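Local coordinates for vacuolar protein sorting-associated protein IST1 (Saccharomyces cerevisiae, PDB 3GGY) that regulates recruitment of the ATPase VPS4 to the ESCRT-III complex during late cargo sorting into multivesicular bodies, this N-terminal domain being its ESCRT-III-like part, at residues I6-K11 and V86-S91; L44-K49 and Y180-S185; E74-L79 and E153-K158; E94-E99 and E107-L112. All coordinates share one frame; numbering follows the deposited sequence.

Contact 1 (I6-K11 and V86-S91); sequences IPFTIK and VINDIS
The phenyl ring of Phe8 meets segment 86-91 at its edge, near its own plane, where both Ile87 and Asn88 approach. Asn88 OD1 lies 3.9 Å from Phe8 CD2, and the Ile87 methyl CG2 is 4.3 Å from Phe8 CE2. Ring and amide planes differ by 21°, and the two side chains run past each other in opposite directions. With CG anti to the backbone N (chi1 173°), the Phe8 ring extends toward the turn formed by Ile87 to Ile90, a type I beta turn. Thr9 adds a polar approach: its OG1 comes within 3.2 Å of Asn88 OD1, the side chains crossing at about a right angle. The contact thus sets the first turn of helix 8-46, which follows Pro7 at the N-cap, against Ile87 and Asn88 in the turn at the C-terminal side of helix 84-87. Helix 125-135 packs on the same Phe8 through Leu131, Met132 and Lys135, and Lys135 NZ also hydrogen-bonds Asn88 O.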
loop_
_atom_site.group_PDB
_atom_site.type_symbol
_atom_site.label_atom_id
_atom_site.label_comp_id
_atom_site.label_asym_id
_atom_site.label_seq_id
_atom_site.Cartn_x
_atom_site.Cartn_y
_atom_site.Cartn_z
ATOM N N ILE A 6 -5.316 -10.503 -26.357
ATOM C CA ILE A 6 -4.910 -11.938 -26.344
ATOM C C ILE A 6 -3.415 -12.082 -26.073
ATOM O O ILE A 6 -3.008 -12.850 -25.203
ATOM C CB ILE A 6 -5.245 -12.622 -27.685
ATOM C CG1 ILE A 6 -6.733 -12.442 -28.000
ATOM C CG2 ILE A 6 -4.895 -14.103 -27.615
ATOM C CD1 ILE A 6 -7.149 -13.004 -29.345
ATOM N N PRO A 7 -2.573 -11.348 -26.821
ATOM C CA PRO A 7 -1.131 -11.453 -26.591
ATOM C C PRO A 7 -0.804 -11.092 -25.147
ATOM O O PRO A 7 -1.508 -10.295 -24.522
ATOM C CB PRO A 7 -0.550 -10.443 -27.576
ATOM C CG PRO A 7 -1.537 -10.464 -28.698
ATOM C CD PRO A 7 -2.855 -10.459 -27.963
ATOM N N PHE A 8 0.260 -11.685 -24.623
ATOM C CA PHE A 8 0.678 -11.416 -23.257
ATOM C C PHE A 8 0.860 -9.920 -23.021
ATOM O O PHE A 8 0.327 -9.364 -22.062
ATOM C CB PHE A 8 1.995 -12.128 -22.965
ATOM C CG PHE A 8 2.589 -11.767 -21.640
ATOM C CD1 PHE A 8 2.049 -12.267 -20.461
ATOM C CD2 PHE A 8 3.672 -10.901 -21.570
ATOM C CE1 PHE A 8 2.584 -11.909 -19.230
ATOM C CE2 PHE A 8 4.213 -10.537 -20.342
ATOM C CZ PHE A 8 3.665 -11.043 -19.173
ATOM N N THR A 9 1.616 -9.277 -23.905
ATOM C CA THR A 9 1.893 -7.849 -23.797
ATOM C C THR A 9 0.638 -6.987 -23.730
ATOM O O THR A 9 0.610 -5.980 -23.022
ATOM C CB THR A 9 2.766 -7.369 -24.973
ATOM O OG1 THR A 9 4.023 -8.054 -24.941
ATOM C CG2 THR A 9 3.018 -5.869 -24.879
ATOM N N ILE A 10 -0.396 -7.378 -24.468
ATOM C CA ILE A 10 -1.642 -6.623 -24.474
ATOM C C ILE A 10 -2.419 -6.851 -23.184
ATOM O O ILE A 10 -2.963 -5.908 -22.605
ATOM C CB ILE A 10 -2.521 -7.010 -25.683
ATOM C CG1 ILE A 10 -1.800 -6.638 -26.980
ATOM C CG2 ILE A 10 -3.863 -6.303 -25.600
ATOM C CD1 ILE A 10 -2.540 -7.026 -28.240
ATOM N N LYS A 11 -2.467 -8.100 -22.730
ATOM C CA LYS A 11 -3.174 -8.417 -21.499
ATOM C C LYS A 11 -2.495 -7.737 -20.313
ATOM O O LYS A 11 -3.166 -7.284 -19.385
ATOM C CB LYS A 11 -3.214 -9.931 -21.273
ATOM C CG LYS A 11 -3.960 -10.699 -22.351
ATOM C CD LYS A 11 -4.281 -12.123 -21.907
ATOM C CE LYS A 11 -3.026 -12.898 -21.552
ATOM N NZ LYS A 11 -2.097 -13.016 -22.710
ATOM N N VAL A 86 9.710 -4.667 -22.594
ATOM C CA VAL A 86 10.902 -5.350 -22.100
ATOM C C VAL A 86 10.523 -6.593 -21.295
ATOM O O VAL A 86 11.179 -7.631 -21.385
ATOM C CB VAL A 86 11.746 -4.423 -21.206
ATOM C CG1 VAL A 86 13.057 -5.096 -20.857
ATOM C CG2 VAL A 86 11.999 -3.102 -21.917
ATOM N N ILE A 87 9.456 -6.481 -20.511
ATOM C CA ILE A 87 8.982 -7.591 -19.693
ATOM C C ILE A 87 8.596 -8.761 -20.587
ATOM O O ILE A 87 8.657 -9.926 -20.183
ATOM C CB ILE A 87 7.752 -7.174 -18.858
ATOM C CG1 ILE A 87 8.138 -6.031 -17.919
ATOM C CG2 ILE A 87 7.214 -8.368 -18.082
ATOM C CD1 ILE A 87 6.975 -5.429 -17.175
ATOM N N ASN A 88 8.205 -8.441 -21.813
ATOM C CA ASN A 88 7.802 -9.461 -22.765
ATOM C C ASN A 88 8.957 -10.403 -23.093
ATOM O O ASN A 88 8.739 -11.527 -23.537
ATOM C CB ASN A 88 7.285 -8.801 -24.044
ATOM C CG ASN A 88 6.787 -9.807 -25.055
ATOM O OD1 ASN A 88 5.931 -10.640 -24.748
ATOM N ND2 ASN A 88 7.317 -9.736 -26.270
ATOM N N ASP A 89 10.185 -9.946 -22.861
ATOM C CA ASP A 89 11.365 -10.760 -23.142
ATOM C C ASP A 89 11.920 -11.457 -21.902
ATOM O O ASP A 89 13.074 -11.889 -21.895
ATOM C CB ASP A 89 12.464 -9.899 -23.770
ATOM C CG ASP A 89 12.031 -9.261 -25.076
ATOM O OD1 ASP A 89 11.430 -9.967 -25.913
ATOM O OD2 ASP A 89 12.299 -8.057 -25.268
ATOM N N ILE A 90 11.102 -11.566 -20.859
ATOM C CA ILE A 90 11.524 -12.220 -19.622
ATOM C C ILE A 90 10.800 -13.554 -19.473
ATOM O O ILE A 90 9.571 -13.596 -19.396
ATOM C CB ILE A 90 11.214 -11.341 -18.393
ATOM C CG1 ILE A 90 11.836 -9.955 -18.576
ATOM C CG2 ILE A 90 11.779 -11.988 -17.135
ATOM C CD1 ILE A 90 11.459 -8.964 -17.494
ATOM N N SER A 91 11.563 -14.643 -19.434
ATOM C CA SER A 91 10.976 -15.972 -19.311
ATOM C C SER A 91 11.455 -16.733 -18.078
ATOM O O SER A 91 10.893 -17.771 -17.728
ATOM C CB SER A 91 11.278 -16.793 -20.569
ATOM O OG SER A 91 12.676 -16.899 -20.786
#

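Contact 2 (L44-K49 and Y180-S185)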
loop_
_atom_site.group_PDB
_atom_site.type_symbol
_atom_site.label_atom_id
_atom_site.label_comp_id
_atom_site.label_asym_id
_atom_site.label_seq_id
_atom_site.Cartn_x
_atom_site.Cartn_y
_atom_site.Cartn_z
ATOM N N LEU A 44 -14.568 13.067 19.443
ATOM C CA LEU A 44 -14.462 12.176 20.592
ATOM C C LEU A 44 -13.739 12.897 21.720
ATOM O O LEU A 44 -14.098 12.750 22.890
ATOM C CB LEU A 44 -13.697 10.900 20.222
ATOM C CG LEU A 44 -14.438 9.915 19.316
ATOM C CD1 LEU A 44 -13.474 8.846 18.812
ATOM C CD2 LEU A 44 -15.584 9.288 20.090
ATOM N N LEU A 45 -12.728 13.687 21.372
ATOM C CA LEU A 45 -11.978 14.426 22.379
ATOM C C LEU A 45 -12.861 15.478 23.037
ATOM O O LEU A 45 -12.845 15.630 24.257
ATOM C CB LEU A 45 -10.746 15.093 21.758
ATOM C CG LEU A 45 -9.667 14.142 21.223
ATOM C CD1 LEU A 45 -8.598 14.939 20.488
ATOM C CD2 LEU A 45 -9.061 13.344 22.371
ATOM N N LEU A 46 -13.632 16.198 22.226
ATOM C CA LEU A 46 -14.517 17.236 22.746
ATOM C C LEU A 46 -15.546 16.671 23.718
ATOM O O LEU A 46 -16.029 17.389 24.603
ATOM C CB LEU A 46 -15.252 17.945 21.602
ATOM C CG LEU A 46 -14.410 18.755 20.613
ATOM C CD1 LEU A 46 -15.333 19.414 19.594
ATOM C CD2 LEU A 46 -13.599 19.813 21.357
ATOM N N THR A 47 -15.881 15.393 23.554
ATOM C CA THR A 47 -16.863 14.746 24.416
ATOM C C THR A 47 -16.276 13.819 25.481
ATOM O O THR A 47 -16.966 12.946 26.007
ATOM C CB THR A 47 -17.921 13.969 23.587
ATOM O OG1 THR A 47 -17.275 13.066 22.679
ATOM C CG2 THR A 47 -18.778 14.937 22.800
ATOM N N ASN A 48 -14.996 14.015 25.785
ATOM C CA ASN A 48 -14.304 13.252 26.818
ATOM C C ASN A 48 -14.206 11.742 26.618
ATOM O O ASN A 48 -14.067 11.002 27.590
ATOM C CB ASN A 48 -14.960 13.531 28.176
ATOM C CG ASN A 48 -15.003 15.016 28.516
ATOM O OD1 ASN A 48 -15.815 15.451 29.333
ATOM N ND2 ASN A 48 -14.122 15.796 27.900
ATOM N N LYS A 49 -14.273 11.282 25.370
ATOM C CA LYS A 49 -14.178 9.851 25.085
ATOM C C LYS A 49 -12.730 9.527 24.727
ATOM O O LYS A 49 -12.407 9.227 23.578
ATOM C CB LYS A 49 -15.118 9.482 23.938
ATOM C CG LYS A 49 -16.589 9.754 24.249
ATOM C CD LYS A 49 -17.484 9.423 23.063
ATOM C CE LYS A 49 -18.952 9.651 23.390
ATOM N NZ LYS A 49 -19.831 9.346 22.225
ATOM N N TYR A 180 -8.155 20.913 14.312
ATOM C CA TYR A 180 -9.518 21.232 14.705
ATOM C C TYR A 180 -9.707 22.154 15.904
ATOM O O TYR A 180 -10.805 22.233 16.454
ATOM C CB TYR A 180 -10.276 19.927 14.923
ATOM C CG TYR A 180 -10.348 19.109 13.658
ATOM C CD1 TYR A 180 -11.223 19.462 12.632
ATOM C CD2 TYR A 180 -9.485 18.035 13.449
ATOM C CE1 TYR A 180 -11.234 18.771 11.427
ATOM C CE2 TYR A 180 -9.486 17.338 12.245
ATOM C CZ TYR A 180 -10.361 17.714 11.238
ATOM O OH TYR A 180 -10.347 17.053 10.031
ATOM N N ASP A 181 -8.650 22.866 16.286
ATOM C CA ASP A 181 -8.706 23.793 17.418
ATOM C C ASP A 181 -9.303 23.182 18.680
ATOM O O ASP A 181 -10.067 23.839 19.387
ATOM C CB ASP A 181 -9.516 25.042 17.044
ATOM C CG ASP A 181 -8.950 25.767 15.846
ATOM O OD1 ASP A 181 -7.740 26.069 15.853
ATOM O OD2 ASP A 181 -9.717 26.037 14.898
ATOM N N VAL A 182 -8.954 21.933 18.971
ATOM C CA VAL A 182 -9.469 21.261 20.160
ATOM C C VAL A 182 -8.912 21.939 21.405
ATOM O O VAL A 182 -7.707 22.146 21.516
ATOM C CB VAL A 182 -9.060 19.775 20.176
ATOM C CG1 VAL A 182 -9.409 19.140 21.518
ATOM C CG2 VAL A 182 -9.759 19.040 19.046
ATOM N N PRO A 183 -9.783 22.284 22.366
ATOM C CA PRO A 183 -9.313 22.943 23.591
ATOM C C PRO A 183 -8.200 22.169 24.298
ATOM O O PRO A 183 -8.196 20.938 24.331
ATOM C CB PRO A 183 -10.580 23.041 24.441
ATOM C CG PRO A 183 -11.663 23.136 23.425
ATOM C CD PRO A 183 -11.241 22.092 22.407
ATOM N N TYR A 184 -7.265 22.909 24.880
ATOM C CA TYR A 184 -6.138 22.328 25.592
ATOM C C TYR A 184 -6.533 21.227 26.568
ATOM O O TYR A 184 -5.969 20.133 26.540
ATOM C CB TYR A 184 -5.393 23.417 26.375
ATOM C CG TYR A 184 -4.172 22.916 27.114
ATOM C CD1 TYR A 184 -2.975 22.675 26.439
ATOM C CD2 TYR A 184 -4.213 22.669 28.488
ATOM C CE1 TYR A 184 -1.851 22.203 27.108
ATOM C CE2 TYR A 184 -3.090 22.195 29.168
ATOM C CZ TYR A 184 -1.915 21.964 28.469
ATOM O OH TYR A 184 -0.805 21.486 29.127
ATOM N N SER A 185 -7.495 21.522 27.439
ATOM C CA SER A 185 -7.925 20.556 28.446
ATOM C C SER A 185 -8.405 19.243 27.848
ATOM O O SER A 185 -8.122 18.175 28.386
ATOM C CB SER A 185 -9.036 21.145 29.322
ATOM O OG SER A 185 -10.212 21.390 28.568
#
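Leu46 and Pro183 make the closest approach between these segments, and the contact across them is wholly apolar. Leu46 CD2 stands 3.4 Å from Pro183 CD, tighter than usual van der Waals packing for two carbons, with the leucine chain and the proline ring crossing at about a right angle. Leu46 CG is anti to its carbonyl carbon (chi1 -65°), and from there the branch carries CD2 nearer to the proline than the start of the side chain would suggest. The same methyl is 4.2 Å from Val182 CG1. That valine carbon also lies 4.3 Å from Leu45 CB, so Val182 meets two successive residues of the helix end.

Backbone hydrogen bonds act within each chain end rather than between them. Helix 8-46 stops in a Schellman motif: Lys49 N bonds Leu44 O at 2.9 Å and Asn48 N bonds Leu45 O at 3.1 Å, with Asn48 at positive phi (61°) as the C-prime residue. Asp181 (phi 50°) has the same role where the preceding helix, 166-179, ends.

The C-terminal end of helix 8-46 is thus packed on the link between helices 166-179 and 184-188, at the tip of the long hairpin formed by helices 8-46 and 50-82. Leu45 also touches Glu50 and Ala53 of helix 50-82, while Val182 rests on Ala42 of helix 8-46.

Contact 3 (E74-L79 and E153-K158)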
loop_
_atom_site.group_PDB
_atom_site.type_symbol
_atom_site.label_atom_id
_atom_site.label_comp_id
_atom_site.label_asym_id
_atom_site.label_seq_id
_atom_site.Cartn_x
_atom_site.Cartn_y
_atom_site.Cartn_z
ATOM N N GLU A 74 1.227 2.320 -6.913
ATOM C CA GLU A 74 0.817 3.038 -8.114
ATOM C C GLU A 74 2.062 3.338 -8.938
ATOM O O GLU A 74 2.068 3.159 -10.153
ATOM C CB GLU A 74 0.128 4.358 -7.757
ATOM C CG GLU A 74 -0.390 5.118 -8.977
ATOM C CD GLU A 74 -0.656 6.591 -8.701
ATOM O OE1 GLU A 74 -1.022 6.934 -7.557
ATOM O OE2 GLU A 74 -0.511 7.405 -9.640
ATOM N N LEU A 75 3.113 3.803 -8.267
ATOM C CA LEU A 75 4.363 4.116 -8.942
ATOM C C LEU A 75 4.972 2.872 -9.568
ATOM O O LEU A 75 5.493 2.934 -10.678
ATOM C CB LEU A 75 5.363 4.758 -7.974
ATOM C CG LEU A 75 5.055 6.189 -7.535
ATOM C CD1 LEU A 75 6.275 6.744 -6.818
ATOM C CD2 LEU A 75 4.716 7.056 -8.746
ATOM N N TYR A 76 4.906 1.738 -8.868
ATOM C CA TYR A 76 5.453 0.506 -9.424
ATOM C C TYR A 76 4.689 0.109 -10.682
ATOM O O TYR A 76 5.273 -0.385 -11.646
ATOM C CB TYR A 76 5.385 -0.647 -8.410
ATOM C CG TYR A 76 6.457 -0.627 -7.336
ATOM C CD1 TYR A 76 7.774 -0.275 -7.634
ATOM C CD2 TYR A 76 6.164 -1.022 -6.028
ATOM C CE1 TYR A 76 8.771 -0.315 -6.662
ATOM C CE2 TYR A 76 7.151 -1.071 -5.051
ATOM C CZ TYR A 76 8.452 -0.717 -5.372
ATOM O OH TYR A 76 9.427 -0.772 -4.405
ATOM N N CYS A 77 3.374 0.305 -10.671
ATOM C CA CYS A 77 2.555 -0.025 -11.831
ATOM C C CYS A 77 2.924 0.847 -13.019
ATOM O O CYS A 77 2.995 0.372 -14.149
ATOM C CB CYS A 77 1.073 0.173 -11.526
ATOM S SG CYS A 77 0.353 -1.160 -10.554
ATOM N N GLU A 78 3.140 2.132 -12.761
ATOM C CA GLU A 78 3.496 3.054 -13.832
ATOM C C GLU A 78 4.851 2.684 -14.420
ATOM O O GLU A 78 5.056 2.774 -15.634
ATOM C CB GLU A 78 3.496 4.490 -13.303
ATOM C CG GLU A 78 2.140 4.888 -12.737
ATOM C CD GLU A 78 2.099 6.308 -12.215
ATOM O OE1 GLU A 78 3.038 6.703 -11.496
ATOM O OE2 GLU A 78 1.119 7.024 -12.514
ATOM N N LEU A 79 5.764 2.246 -13.559
ATOM C CA LEU A 79 7.098 1.842 -13.993
ATOM C C LEU A 79 6.992 0.669 -14.959
ATOM O O LEU A 79 7.543 0.705 -16.064
ATOM C CB LEU A 79 7.947 1.452 -12.780
ATOM C CG LEU A 79 9.375 0.957 -13.034
ATOM C CD1 LEU A 79 10.171 1.048 -11.747
ATOM C CD2 LEU A 79 9.364 -0.470 -13.558
ATOM N N GLU A 153 11.905 -4.049 1.914
ATOM C CA GLU A 153 11.549 -3.986 3.319
ATOM C C GLU A 153 10.412 -2.984 3.541
ATOM O O GLU A 153 9.520 -3.228 4.348
ATOM C CB GLU A 153 12.769 -3.582 4.147
ATOM C CG GLU A 153 12.598 -3.804 5.633
ATOM C CD GLU A 153 12.375 -5.263 5.970
ATOM O OE1 GLU A 153 13.196 -6.100 5.542
ATOM O OE2 GLU A 153 11.380 -5.574 6.660
ATOM N N LYS A 154 10.441 -1.871 2.812
ATOM C CA LYS A 154 9.412 -0.837 2.948
ATOM C C LYS A 154 8.022 -1.399 2.656
ATOM O O LYS A 154 7.056 -1.090 3.355
ATOM C CB LYS A 154 9.705 0.348 2.016
ATOM C CG LYS A 154 9.621 0.041 0.527
ATOM C CD LYS A 154 9.754 1.319 -0.297
ATOM C CE LYS A 154 9.602 1.055 -1.792
ATOM N NZ LYS A 154 9.751 2.321 -2.582
ATOM N N ILE A 155 7.928 -2.233 1.625
ATOM C CA ILE A 155 6.654 -2.846 1.255
ATOM C C ILE A 155 6.209 -3.853 2.323
ATOM O O ILE A 155 5.043 -3.902 2.703
ATOM C CB ILE A 155 6.764 -3.562 -0.114
ATOM C CG1 ILE A 155 6.960 -2.530 -1.233
ATOM C CG2 ILE A 155 5.525 -4.412 -0.366
ATOM C CD1 ILE A 155 5.767 -1.601 -1.450
ATOM N N ILE A 156 7.141 -4.656 2.816
ATOM C CA ILE A 156 6.784 -5.633 3.836
ATOM C C ILE A 156 6.260 -4.926 5.093
ATOM O O ILE A 156 5.304 -5.378 5.720
ATOM C CB ILE A 156 7.998 -6.504 4.199
ATOM C CG1 ILE A 156 8.397 -7.350 2.988
ATOM C CG2 ILE A 156 7.667 -7.390 5.395
ATOM C CD1 ILE A 156 9.684 -8.117 3.162
ATOM N N LYS A 157 6.874 -3.800 5.433
ATOM C CA LYS A 157 6.493 -3.033 6.614
ATOM C C LYS A 157 5.156 -2.318 6.483
ATOM O O LYS A 157 4.416 -2.195 7.455
ATOM C CB LYS A 157 7.583 -2.010 6.942
ATOM C CG LYS A 157 8.939 -2.632 7.257
ATOM C CD LYS A 157 8.868 -3.546 8.473
ATOM C CE LYS A 157 8.461 -2.783 9.727
ATOM N NZ LYS A 157 8.362 -3.678 10.913
ATOM N N LYS A 158 4.845 -1.839 5.288
ATOM C CA LYS A 158 3.585 -1.147 5.095
ATOM C C LYS A 158 2.434 -2.134 4.961
ATOM O O LYS A 158 1.284 -1.778 5.197
ATOM C CB LYS A 158 3.668 -0.230 3.875
ATOM C CG LYS A 158 4.735 0.848 4.028
ATOM C CD LYS A 158 4.556 1.976 3.031
ATOM C CE LYS A 158 5.605 3.054 3.249
ATOM N NZ LYS A 158 5.562 3.609 4.632
#
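Tyr76 bridges two well-separated helical backbones to meet Lys154 and Ile155. Both segments are helical throughout, with bonds from Glu78 N to Glu74 O and from Lys157 N to Glu153 O, and their closest CA pair, Tyr76 and Ile155, is 11.3 Å apart. Side chains must span that distance: with CG anti to the carbonyl carbon (chi1 -78°), the Tyr76 ring points across to helix 153-159, so that its OH and CE2 reach Lys154 and Ile155.

Ile155 reaches the edge of the Tyr76 ring, its CD1 in the ring plane and 3.9 Å from CE2; CG1 follows at 4.1 Å. The two side chains slide past each other in opposite directions. Lys154 comes from the direction opposite to the tyrosine and places CE 3.2 Å from Tyr76 OH, with NZ 3.6 Å from the same oxygen. Its CG sits between the backbone N and the carbonyl carbon (chi1 66°), and beyond CG the chain is extended.

The phenol's polar partner is Glu107 of helix 105-115, whose OE2 is hydrogen-bonded to Tyr76 OH, while Ser111 of that helix packs against both Tyr76 and Ile155. The chemistry is thus a divided one: an apolar ring edge receives the isoleucine, and the hydroxyl is satisfied by a carboxylate. The lysine ammonium, near the hydroxyl but not hydrogen-bonded to it, would probably help to stabilise the negative charge of Glu107.

Contact 4 (E94-E99 and E107-L112); sequences EQLVKE and EAIRSL
Ile109 and Arg110 carry this side of a helix pair in the all-helical ESCRT-III-like domain, meeting Leu96 and Val97. The short helical segments approach to 11.2 Å between axes, and their N-to-C directions differ by 126°, an oblique crossing, nearer antiparallel than parallel. At the start of 107-112, the carbonyl O of Glu107 accepts from both Ser111 N and Ser111 OG, which arrive from opposite faces of the carbonyl plane. Ile109 comes next. Its branch methyl CG2, lying between the backbone N and the carbonyl carbon, meets Leu96 CD2 at 4.0 Å, while the CG1 arm, anti to that N (chi1 -170°), leads away from the first segment. These two side chains cross at about a right angle, and Phe140 of helix 138-147 touches both.

Arg110 is extended from CG to NE and carries its guanidinium to the first segment, where it too crosses the valine at about a right angle. The buried group is held by several polar partners: Glu93 forms a salt bridge with NH2, and Asn106 OD1 accepts from NE. Its side chain also packs on Phe140 and Val144. Farther along, Ser111 lends its hydroxyl to Glu107 O at 2.9 Å, bonding within its own helix. Against the first segment, Arg110 NH2 ends 3.5 Å from the methyl Val97 CG2.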
loop_
_atom_site.group_PDB
_atom_site.type_symbol
_atom_site.label_atom_id
_atom_site.label_comp_id
_atom_site.label_asym_id
_atom_site.label_seq_id
_atom_site.Cartn_x
_atom_site.Cartn_y
_atom_site.Cartn_z
ATOM N N GLU A 94 15.959 -15.871 -13.285
ATOM C CA GLU A 94 17.362 -15.483 -13.347
ATOM C C GLU A 94 17.486 -14.188 -14.143
ATOM O O GLU A 94 18.199 -13.267 -13.747
ATOM C CB GLU A 94 18.189 -16.584 -14.020
ATOM C CG GLU A 94 19.628 -16.186 -14.353
ATOM C CD GLU A 94 20.526 -16.087 -13.132
ATOM O OE1 GLU A 94 20.195 -15.329 -12.196
ATOM O OE2 GLU A 94 21.576 -16.762 -13.111
ATOM N N GLN A 95 16.782 -14.121 -15.268
ATOM C CA GLN A 95 16.815 -12.930 -16.108
ATOM C C GLN A 95 16.272 -11.730 -15.339
ATOM O O GLN A 95 16.867 -10.654 -15.337
ATOM C CB GLN A 95 15.978 -13.148 -17.369
ATOM C CG GLN A 95 16.504 -14.234 -18.294
ATOM C CD GLN A 95 15.603 -14.450 -19.494
ATOM O OE1 GLN A 95 14.415 -14.732 -19.347
ATOM N NE2 GLN A 95 16.165 -14.321 -20.688
ATOM N N LEU A 96 15.139 -11.931 -14.676
ATOM C CA LEU A 96 14.507 -10.872 -13.907
ATOM C C LEU A 96 15.442 -10.284 -12.855
ATOM O O LEU A 96 15.581 -9.068 -12.749
ATOM C CB LEU A 96 13.242 -11.414 -13.231
ATOM C CG LEU A 96 12.348 -10.423 -12.486
ATOM C CD1 LEU A 96 11.760 -9.420 -13.467
ATOM C CD2 LEU A 96 11.241 -11.183 -11.774
ATOM N N VAL A 97 16.101 -11.151 -12.091
ATOM C CA VAL A 97 16.991 -10.710 -11.026
ATOM C C VAL A 97 18.349 -10.167 -11.463
ATOM O O VAL A 97 18.865 -9.227 -10.856
ATOM C CB VAL A 97 17.218 -11.851 -10.005
ATOM C CG1 VAL A 97 18.170 -11.399 -8.914
ATOM C CG2 VAL A 97 15.888 -12.267 -9.394
ATOM N N LYS A 98 18.928 -10.740 -12.511
ATOM C CA LYS A 98 20.237 -10.287 -12.966
ATOM C C LYS A 98 20.218 -9.223 -14.057
ATOM O O LYS A 98 21.107 -8.372 -14.105
ATOM C CB LYS A 98 21.074 -11.482 -13.427
ATOM C CG LYS A 98 21.501 -12.388 -12.285
ATOM C CD LYS A 98 22.545 -13.400 -12.719
ATOM C CE LYS A 98 23.059 -14.184 -11.521
ATOM N NZ LYS A 98 24.174 -15.099 -11.885
ATOM N N GLU A 99 19.210 -9.263 -14.923
ATOM C CA GLU A 99 19.103 -8.304 -16.018
ATOM C C GLU A 99 18.111 -7.163 -15.795
ATOM O O GLU A 99 18.174 -6.148 -16.485
ATOM C CB GLU A 99 18.732 -9.034 -17.315
ATOM C CG GLU A 99 19.873 -9.811 -17.955
ATOM C CD GLU A 99 19.400 -10.721 -19.074
ATOM O OE1 GLU A 99 18.634 -10.252 -19.946
ATOM O OE2 GLU A 99 19.801 -11.904 -19.084
ATOM N N GLU A 107 11.994 -5.435 -8.614
ATOM C CA GLU A 107 11.399 -4.874 -7.414
ATOM C C GLU A 107 9.918 -4.543 -7.592
ATOM O O GLU A 107 9.095 -4.847 -6.729
ATOM C CB GLU A 107 12.171 -3.610 -7.047
ATOM C CG GLU A 107 11.718 -2.918 -5.794
ATOM C CD GLU A 107 12.525 -1.666 -5.538
ATOM O OE1 GLU A 107 13.774 -1.752 -5.555
ATOM O OE2 GLU A 107 11.916 -0.602 -5.316
ATOM N N ALA A 108 9.585 -3.915 -8.714
ATOM C CA ALA A 108 8.208 -3.525 -8.983
ATOM C C ALA A 108 7.227 -4.694 -9.090
ATOM O O ALA A 108 6.173 -4.680 -8.455
ATOM C CB ALA A 108 8.148 -2.681 -10.253
ATOM N N ILE A 109 7.567 -5.701 -9.888
ATOM C CA ILE A 109 6.675 -6.840 -10.067
ATOM C C ILE A 109 6.540 -7.665 -8.788
ATOM O O ILE A 109 5.446 -8.114 -8.446
ATOM C CB ILE A 109 7.149 -7.747 -11.224
ATOM C CG1 ILE A 109 6.073 -8.784 -11.544
ATOM C CG2 ILE A 109 8.463 -8.418 -10.859
ATOM C CD1 ILE A 109 4.782 -8.172 -12.087
ATOM N N ARG A 110 7.646 -7.857 -8.072
ATOM C CA ARG A 110 7.598 -8.618 -6.829
ATOM C C ARG A 110 6.731 -7.914 -5.789
ATOM O O ARG A 110 5.948 -8.556 -5.096
ATOM C CB ARG A 110 9.008 -8.818 -6.272
ATOM C CG ARG A 110 9.834 -9.809 -7.072
ATOM C CD ARG A 110 11.254 -9.891 -6.547
ATOM N NE ARG A 110 12.031 -10.826 -7.352
ATOM C CZ ARG A 110 12.037 -12.142 -7.173
ATOM N NH1 ARG A 110 11.320 -12.688 -6.202
ATOM N NH2 ARG A 110 12.729 -12.917 -8.000
ATOM N N SER A 111 6.860 -6.592 -5.692
ATOM C CA SER A 111 6.077 -5.843 -4.720
ATOM C C SER A 111 4.581 -5.905 -5.001
ATOM O O SER A 111 3.773 -6.021 -4.079
ATOM C CB SER A 111 6.540 -4.382 -4.676
ATOM O OG SER A 111 7.881 -4.295 -4.202
ATOM N N LEU A 112 4.208 -5.825 -6.272
ATOM C CA LEU A 112 2.796 -5.867 -6.640
ATOM C C LEU A 112 2.182 -7.231 -6.361
ATOM O O LEU A 112 1.046 -7.328 -5.901
ATOM C CB LEU A 112 2.644 -5.493 -8.112
ATOM C CG LEU A 112 2.892 -4.001 -8.348
ATOM C CD1 LEU A 112 3.064 -3.731 -9.839
ATOM C CD2 LEU A 112 1.730 -3.193 -7.785
#

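Overall arrangement
Contacts 3 and 4 are buried, their centres about 13 Å apart, and they share a boundary: Tyr76 and Ile155 pack on the helix that bears 107-112. Contacts 1 and 2 are partly buried and lie on opposite sides of the chain's centre, about 56 Å apart between centres, yet both use helix 8-46, one near each end. Contact 1 touches contact 4 through Ile90 and Leu96, whereas contact 2 stands apart from all three. Chemistry follows position: contact 2 is purely apolar, between a helix end and an interhelical link, contact 1 sets a ring edge against an amide, and the two inner contacts combine aliphatic packing with polar groups that have partners on other helices or loops.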